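PDB 3PPT: Sodium/calcium exchanger regulatory protein 1 from Loligo pealei, which binds and may transport fatty acids such as palmitoleate, also binds phosphoinositides and phosphatidic acid, and when phosphorylated stimulates the optic nerve sodium/calcium exchanger. Local coordinates for residues F16-G24 against I115-C123. Sequence-based numbering, arbitrary orientation.
Sequences FDDYMKAVG and ILKVNDVVC. With PAM (palmitoleic acid), chain B.
The Y19 ring lies across L116 and against V118, closing helix 16-23 onto the last beta hairpin of the fatty-acid-binding-protein barrel. L116 CB sits over one face of the ring in a CH-pi contact, 4.0 Å from its centroid and 26° off the normal. V118 CG1 approaches obliquely and is closest to Y19 CD1, at 3.4 Å. The V118 chi1 of 57° places this methyl between its own backbone N and carbonyl carbon, and there V118 CG1 also meets A22 CB, 3.6 Å away. With CG anti to the backbone N (chi1 178°), the Y19 side chain reaches past V118 toward strand 101-108, and its hydroxyl hydrogen-bonds to S101, which also binds the carbonyl of K117. This satisfies the phenol's polar end and should limit how far the ring can shift. V121 CG1 rests on the helix backbone, 3.6 Å from Y19 N.

At the start of the helix, C123 SG tucks under the backbone of F16, 3.6 Å from F16 CA, and lies oblique to the F16 ring in a sulfur-aromatic contact. The edge of that ring meets the ligand, F16 CE1 lying 3.9 Å from palmitoleic acid C4, which sits near the ring plane, while R125, a fatty-acid-binding residue, makes a cation-pi contact with the ring. M20 SD meets the lipid farther along, near C9.

Packing thins beyond V121. In the type II' turn V118-V121, exposed N119 comes no nearer than 4.4 Å, from its ND2 to A22 O; exposed D18 meets V121 CG1 mainly through its backbone, at 4.0 Å from D18 C.

Helix and hairpin thus meet through methyl, sulfur and aromatic surfaces without a direct polar link, an apolar seam that continues into the barrel interior, where F16 and L116 touch the bound palmitoleic acid.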
# COMPACT_ATOMS: atom_id res chain seq x y z
N PHE A 16 -0.06 -9.47 8.48
CA PHE A 16 0.93 -8.44 8.17
C PHE A 16 2.32 -8.79 8.70
O PHE A 16 3.32 -8.50 8.06
CB PHE A 16 0.46 -7.08 8.71
CG PHE A 16 1.29 -5.90 8.25
CD1 PHE A 16 1.68 -5.76 6.92
CD2 PHE A 16 1.61 -4.89 9.14
CE1 PHE A 16 2.39 -4.63 6.51
CE2 PHE A 16 2.32 -3.79 8.74
CZ PHE A 16 2.72 -3.65 7.43
N ASP A 17 2.39 -9.43 9.87
CA ASP A 17 3.69 -9.77 10.43
C ASP A 17 4.45 -10.75 9.51
O ASP A 17 5.64 -10.56 9.25
CB ASP A 17 3.56 -10.34 11.85
CG ASP A 17 4.88 -10.36 12.60
OD1 ASP A 17 5.59 -9.34 12.58
OD2 ASP A 17 5.20 -11.41 13.20
N ASP A 18 3.76 -11.77 9.02
CA ASP A 18 4.41 -12.70 8.09
C ASP A 18 4.81 -12.02 6.78
O ASP A 18 5.86 -12.34 6.22
CB ASP A 18 3.54 -13.93 7.84
CG ASP A 18 3.74 -15.02 8.90
OD1 ASP A 18 4.51 -14.80 9.86
OD2 ASP A 18 3.14 -16.10 8.76
N TYR A 19 4.00 -11.07 6.29
CA TYR A 19 4.36 -10.29 5.12
C TYR A 19 5.69 -9.57 5.39
O TYR A 19 6.64 -9.64 4.59
CB TYR A 19 3.25 -9.29 4.73
CG TYR A 19 3.69 -8.45 3.55
CD1 TYR A 19 3.47 -8.89 2.25
CD2 TYR A 19 4.37 -7.25 3.73
CE1 TYR A 19 3.91 -8.16 1.17
CE2 TYR A 19 4.82 -6.52 2.65
CZ TYR A 19 4.59 -6.98 1.38
OH TYR A 19 5.05 -6.26 0.30
N MET A 20 5.77 -8.85 6.51
CA MET A 20 6.98 -8.13 6.85
C MET A 20 8.19 -9.06 7.03
O MET A 20 9.28 -8.72 6.59
CB MET A 20 6.78 -7.28 8.09
CG MET A 20 5.87 -6.07 7.84
SD MET A 20 5.87 -4.93 9.23
CE MET A 20 4.94 -5.88 10.44
N LYS A 21 8.00 -10.22 7.66
CA LYS A 21 9.10 -11.17 7.79
C LYS A 21 9.60 -11.61 6.42
O LYS A 21 10.80 -11.72 6.20
CB LYS A 21 8.68 -12.38 8.62
CG LYS A 21 8.55 -12.08 10.11
CD LYS A 21 8.13 -13.31 10.89
CE LYS A 21 8.01 -12.99 12.37
NZ LYS A 21 7.54 -14.17 13.15
N ALA A 22 8.68 -11.83 5.48
CA ALA A 22 9.05 -12.32 4.15
C ALA A 22 9.86 -11.28 3.38
O ALA A 22 10.71 -11.65 2.58
CB ALA A 22 7.81 -12.71 3.37
N VAL A 23 9.63 -9.99 3.63
CA VAL A 23 10.41 -8.97 2.93
C VAL A 23 11.64 -8.53 3.73
O VAL A 23 12.42 -7.72 3.25
CB VAL A 23 9.57 -7.75 2.47
CG1 VAL A 23 8.40 -8.20 1.61
CG2 VAL A 23 9.08 -6.92 3.66
N GLY A 24 11.81 -9.08 4.93
CA GLY A 24 13.03 -8.88 5.68
C GLY A 24 13.02 -7.77 6.72
O GLY A 24 14.08 -7.33 7.17
N ILE A 115 -4.52 -5.77 -0.50
CA ILE A 115 -3.98 -7.12 -0.41
C ILE A 115 -2.52 -7.09 -0.80
O ILE A 115 -2.17 -6.59 -1.87
CB ILE A 115 -4.76 -8.10 -1.30
CG1 ILE A 115 -6.23 -8.13 -0.89
CG2 ILE A 115 -4.17 -9.50 -1.21
CD1 ILE A 115 -7.12 -8.96 -1.78
N LEU A 116 -1.67 -7.60 0.08
CA LEU A 116 -0.23 -7.59 -0.12
C LEU A 116 0.24 -9.02 -0.27
O LEU A 116 0.01 -9.84 0.62
CB LEU A 116 0.49 -6.94 1.06
CG LEU A 116 0.10 -5.49 1.39
CD1 LEU A 116 -1.10 -5.44 2.32
CD2 LEU A 116 1.28 -4.74 2.01
N LYS A 117 0.88 -9.33 -1.39
CA LYS A 117 1.36 -10.69 -1.64
C LYS A 117 2.86 -10.73 -1.90
O LYS A 117 3.38 -9.96 -2.71
CB LYS A 117 0.61 -11.32 -2.81
CG LYS A 117 -0.88 -11.48 -2.58
CD LYS A 117 -1.54 -12.19 -3.75
CE LYS A 117 -3.06 -12.19 -3.63
NZ LYS A 117 -3.71 -12.82 -4.81
N VAL A 118 3.54 -11.64 -1.21
CA VAL A 118 4.97 -11.84 -1.41
C VAL A 118 5.21 -13.33 -1.23
O VAL A 118 4.71 -13.93 -0.28
CB VAL A 118 5.83 -11.03 -0.41
CG1 VAL A 118 5.48 -11.34 1.03
CG2 VAL A 118 7.32 -11.26 -0.67
N ASN A 119 5.94 -13.94 -2.17
CA ASN A 119 6.17 -15.37 -2.13
C ASN A 119 4.85 -16.08 -1.88
O ASN A 119 3.89 -15.87 -2.62
CB ASN A 119 7.22 -15.70 -1.07
CG ASN A 119 8.56 -15.06 -1.36
OD1 ASN A 119 8.92 -14.86 -2.53
ND2 ASN A 119 9.31 -14.72 -0.32
N ASP A 120 4.76 -16.86 -0.81
CA ASP A 120 3.52 -17.57 -0.51
C ASP A 120 2.65 -16.91 0.55
O ASP A 120 1.69 -17.51 1.02
CB ASP A 120 3.84 -18.99 -0.09
CG ASP A 120 4.60 -19.73 -1.15
OD1 ASP A 120 4.00 -19.95 -2.23
OD2 ASP A 120 5.77 -20.06 -0.92
N VAL A 121 2.98 -15.68 0.92
CA VAL A 121 2.27 -14.98 1.97
C VAL A 121 1.23 -14.05 1.35
O VAL A 121 1.51 -13.35 0.37
CB VAL A 121 3.24 -14.14 2.83
CG1 VAL A 121 2.47 -13.23 3.78
CG2 VAL A 121 4.18 -15.05 3.59
N VAL A 122 0.03 -14.06 1.92
CA VAL A 122 -1.00 -13.10 1.56
C VAL A 122 -1.43 -12.36 2.81
O VAL A 122 -1.73 -12.98 3.83
CB VAL A 122 -2.23 -13.77 0.91
CG1 VAL A 122 -3.24 -12.71 0.48
CG2 VAL A 122 -1.81 -14.64 -0.28
N CYS A 123 -1.43 -11.04 2.73
CA CYS A 123 -1.84 -10.20 3.84
C CYS A 123 -3.00 -9.34 3.38
O CYS A 123 -2.98 -8.80 2.27
CB CYS A 123 -0.66 -9.33 4.30
SG CYS A 123 -1.10 -7.88 5.29
C1 PAM B . -0.20 -0.53 4.50
O1 PAM B . -0.20 0.47 3.74
O2 PAM B . -1.14 -0.74 5.30
C2 PAM B . 0.96 -1.52 4.46
C3 PAM B . 2.15 -1.04 3.65
C4 PAM B . 3.29 -2.05 3.71
C5 PAM B . 4.54 -1.49 3.03
C6 PAM B . 5.73 -2.44 3.01
C7 PAM B . 6.14 -2.90 4.40
C8 PAM B . 6.56 -1.73 5.27
C9 PAM B . 6.92 -2.22 6.65
C10 PAM B . 7.31 -1.39 7.62
C11 PAM B . 7.42 0.10 7.41
C12 PAM B . 6.49 0.81 8.38
C13 PAM B . 5.25 1.37 7.69
C14 PAM B . 5.61 2.60 6.86
C15 PAM B . 4.35 3.21 6.28
C16 PAM B . 4.38 4.72 6.37